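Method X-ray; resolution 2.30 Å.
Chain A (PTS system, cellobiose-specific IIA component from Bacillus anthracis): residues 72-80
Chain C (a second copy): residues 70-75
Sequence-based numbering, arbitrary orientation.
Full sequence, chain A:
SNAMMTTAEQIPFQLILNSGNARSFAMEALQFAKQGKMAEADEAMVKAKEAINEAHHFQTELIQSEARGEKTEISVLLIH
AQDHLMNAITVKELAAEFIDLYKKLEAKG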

# COMPACT_ATOMS: atom_id res chain seq x y z
N THR A 72 -3.10 10.85 21.61
CA THR A 72 -2.09 11.32 20.67
C THR A 72 -2.65 12.46 19.84
O THR A 72 -3.83 12.48 19.49
CB THR A 72 -1.60 10.18 19.75
OG1 THR A 72 -0.61 9.40 20.43
CG2 THR A 72 -1.00 10.73 18.46
N GLU A 73 -1.78 13.43 19.54
CA GLU A 73 -2.13 14.53 18.65
C GLU A 73 -2.09 14.01 17.21
O GLU A 73 -1.05 13.56 16.73
CB GLU A 73 -1.15 15.70 18.83
CG GLU A 73 -1.43 16.93 17.96
CD GLU A 73 -2.62 17.76 18.45
OE1 GLU A 73 -3.07 17.57 19.60
OE2 GLU A 73 -3.11 18.61 17.66
N ILE A 74 -3.24 14.06 16.54
CA ILE A 74 -3.35 13.62 15.16
C ILE A 74 -2.96 14.75 14.22
O ILE A 74 -3.48 15.86 14.31
CB ILE A 74 -4.77 13.08 14.82
CG1 ILE A 74 -5.24 12.05 15.86
CG2 ILE A 74 -4.81 12.51 13.40
CD1 ILE A 74 -4.41 10.75 15.94
N SER A 75 -2.02 14.46 13.32
CA SER A 75 -1.53 15.44 12.36
C SER A 75 -1.36 14.78 11.00
O SER A 75 -1.35 13.55 10.90
CB SER A 75 -0.19 16.03 12.83
OG SER A 75 0.83 15.03 12.84
N VAL A 76 -1.25 15.59 9.95
CA VAL A 76 -0.94 15.07 8.62
C VAL A 76 0.32 14.20 8.67
O VAL A 76 0.33 13.10 8.11
CB VAL A 76 -0.79 16.20 7.58
CG1 VAL A 76 -0.27 15.65 6.27
CG2 VAL A 76 -2.14 16.91 7.35
N LEU A 77 1.37 14.67 9.34
CA LEU A 77 2.64 13.94 9.38
C LEU A 77 2.50 12.56 10.03
O LEU A 77 3.02 11.58 9.52
CB LEU A 77 3.78 14.75 10.03
CG LEU A 77 5.21 14.23 9.72
CD1 LEU A 77 5.54 14.34 8.23
CD2 LEU A 77 6.29 14.93 10.55
N LEU A 78 1.78 12.49 11.15
CA LEU A 78 1.52 11.21 11.81
C LEU A 78 0.76 10.24 10.90
O LEU A 78 1.09 9.06 10.85
CB LEU A 78 0.77 11.42 13.13
CG LEU A 78 0.32 10.18 13.92
CD1 LEU A 78 1.48 9.28 14.31
CD2 LEU A 78 -0.46 10.61 15.15
N ILE A 79 -0.24 10.75 10.19
CA ILE A 79 -1.02 9.93 9.26
C ILE A 79 -0.11 9.44 8.14
O ILE A 79 -0.14 8.25 7.78
CB ILE A 79 -2.21 10.71 8.65
CG1 ILE A 79 -3.20 11.10 9.75
CG2 ILE A 79 -2.89 9.86 7.56
CD1 ILE A 79 -4.19 12.18 9.34
N HIS A 80 0.69 10.35 7.62
CA HIS A 80 1.68 10.05 6.59
C HIS A 80 2.68 9.00 7.09
O HIS A 80 3.01 8.05 6.37
CB HIS A 80 2.40 11.33 6.19
CG HIS A 80 3.21 11.23 4.93
ND1 HIS A 80 2.66 10.87 3.72
CD2 HIS A 80 4.52 11.48 4.69
CE1 HIS A 80 3.60 10.89 2.79
NE2 HIS A 80 4.74 11.26 3.35
N GLU C 70 0.20 25.86 10.13
CA GLU C 70 -1.18 25.94 9.63
C GLU C 70 -1.87 24.58 9.75
O GLU C 70 -1.67 23.69 8.91
CB GLU C 70 -1.20 26.43 8.18
CG GLU C 70 -0.59 27.82 7.98
CD GLU C 70 -0.19 28.09 6.53
OE1 GLU C 70 -0.69 27.39 5.63
OE2 GLU C 70 0.61 29.02 6.31
N LYS C 71 -2.68 24.44 10.79
CA LYS C 71 -3.33 23.17 11.11
C LYS C 71 -4.44 22.82 10.11
O LYS C 71 -5.24 23.67 9.73
CB LYS C 71 -3.89 23.21 12.54
CG LYS C 71 -4.36 21.86 13.10
CD LYS C 71 -3.20 21.00 13.58
CE LYS C 71 -3.61 19.53 13.74
NZ LYS C 71 -3.81 18.84 12.43
N THR C 72 -4.45 21.56 9.68
CA THR C 72 -5.54 21.03 8.87
C THR C 72 -6.54 20.30 9.75
O THR C 72 -6.16 19.64 10.72
CB THR C 72 -5.01 20.08 7.77
OG1 THR C 72 -4.45 20.86 6.70
CG2 THR C 72 -6.12 19.21 7.20
N GLU C 73 -7.82 20.42 9.41
CA GLU C 73 -8.89 19.71 10.10
C GLU C 73 -8.81 18.23 9.73
O GLU C 73 -8.93 17.86 8.57
CB GLU C 73 -10.26 20.29 9.72
CG GLU C 73 -11.43 19.81 10.59
CD GLU C 73 -11.45 20.43 11.99
OE1 GLU C 73 -10.55 21.23 12.32
OE2 GLU C 73 -12.38 20.09 12.77
N ILE C 74 -8.61 17.39 10.74
CA ILE C 74 -8.48 15.96 10.51
C ILE C 74 -9.85 15.30 10.45
O ILE C 74 -10.68 15.48 11.33
CB ILE C 74 -7.59 15.27 11.56
CG1 ILE C 74 -6.21 15.95 11.65
CG2 ILE C 74 -7.44 13.77 11.25
CD1 ILE C 74 -5.41 15.98 10.33
N SER C 75 -10.07 14.54 9.39
CA SER C 75 -11.31 13.82 9.21
C SER C 75 -11.00 12.44 8.69
O SER C 75 -9.88 12.17 8.24
CB SER C 75 -12.22 14.56 8.23
OG SER C 75 -11.61 14.64 6.96

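Overlapping segments of two copies of one protein meet here: the CA of S75(A) lies 7.2 Å from the CA of I74(C), and the CA of V76(A) lies 7.5 Å from that of T72(C). No hydrogen bond crosses between the stretches, so the contact, which buries 256 Å² in all, rests on packing, of side chains against one another and against backbone.

Along chain A, T72(A) stays out of reach, and E73(A) is the first residue to take part. Its CB points sideways, but the side chain, with chi1 in t and chi2 in p, brings its end nearer, with OE2 4.1 Å from CE of K71(C). A flexible acidic residue suits this exposed margin, where opposite charges may attract loosely without pairing directly.

I74(A) is buried and brings CG2 to 3.6 Å from CG2 of I74(C). The same residue from each copy thus meets its counterpart, and the branched, apolar side chains exclude water at close range. The carbonyl O of I74(A) lies 3.5 Å from NZ of K71(C), a polar approach without a hydrogen bond; the same amine donates within its own chain, NZ of K71(C) lying 3.0 Å from O of T72(C).

S75(A) turns its side chain away from chain C and serves its own helix. With chi1 in p, its OG accepts from N of L78(A) at 3.2 Å, capping a first-turn NH that lacks a preceding helical carbonyl. Serine's short hydroxyl suits this N-cap role.

V76(A) opens the helix. Its N lies 4.2 Å from CD1 of I74(C), while its CG2 sits 4.3 Å from CB of T72(C); compact, apolar valine suits this buried position. One turn of helix carries I79(A) back toward chain C, where isoleucine's longer branch lets CD1 reach 4.1 Å from CG2 of I74(C), extending the apolar patch.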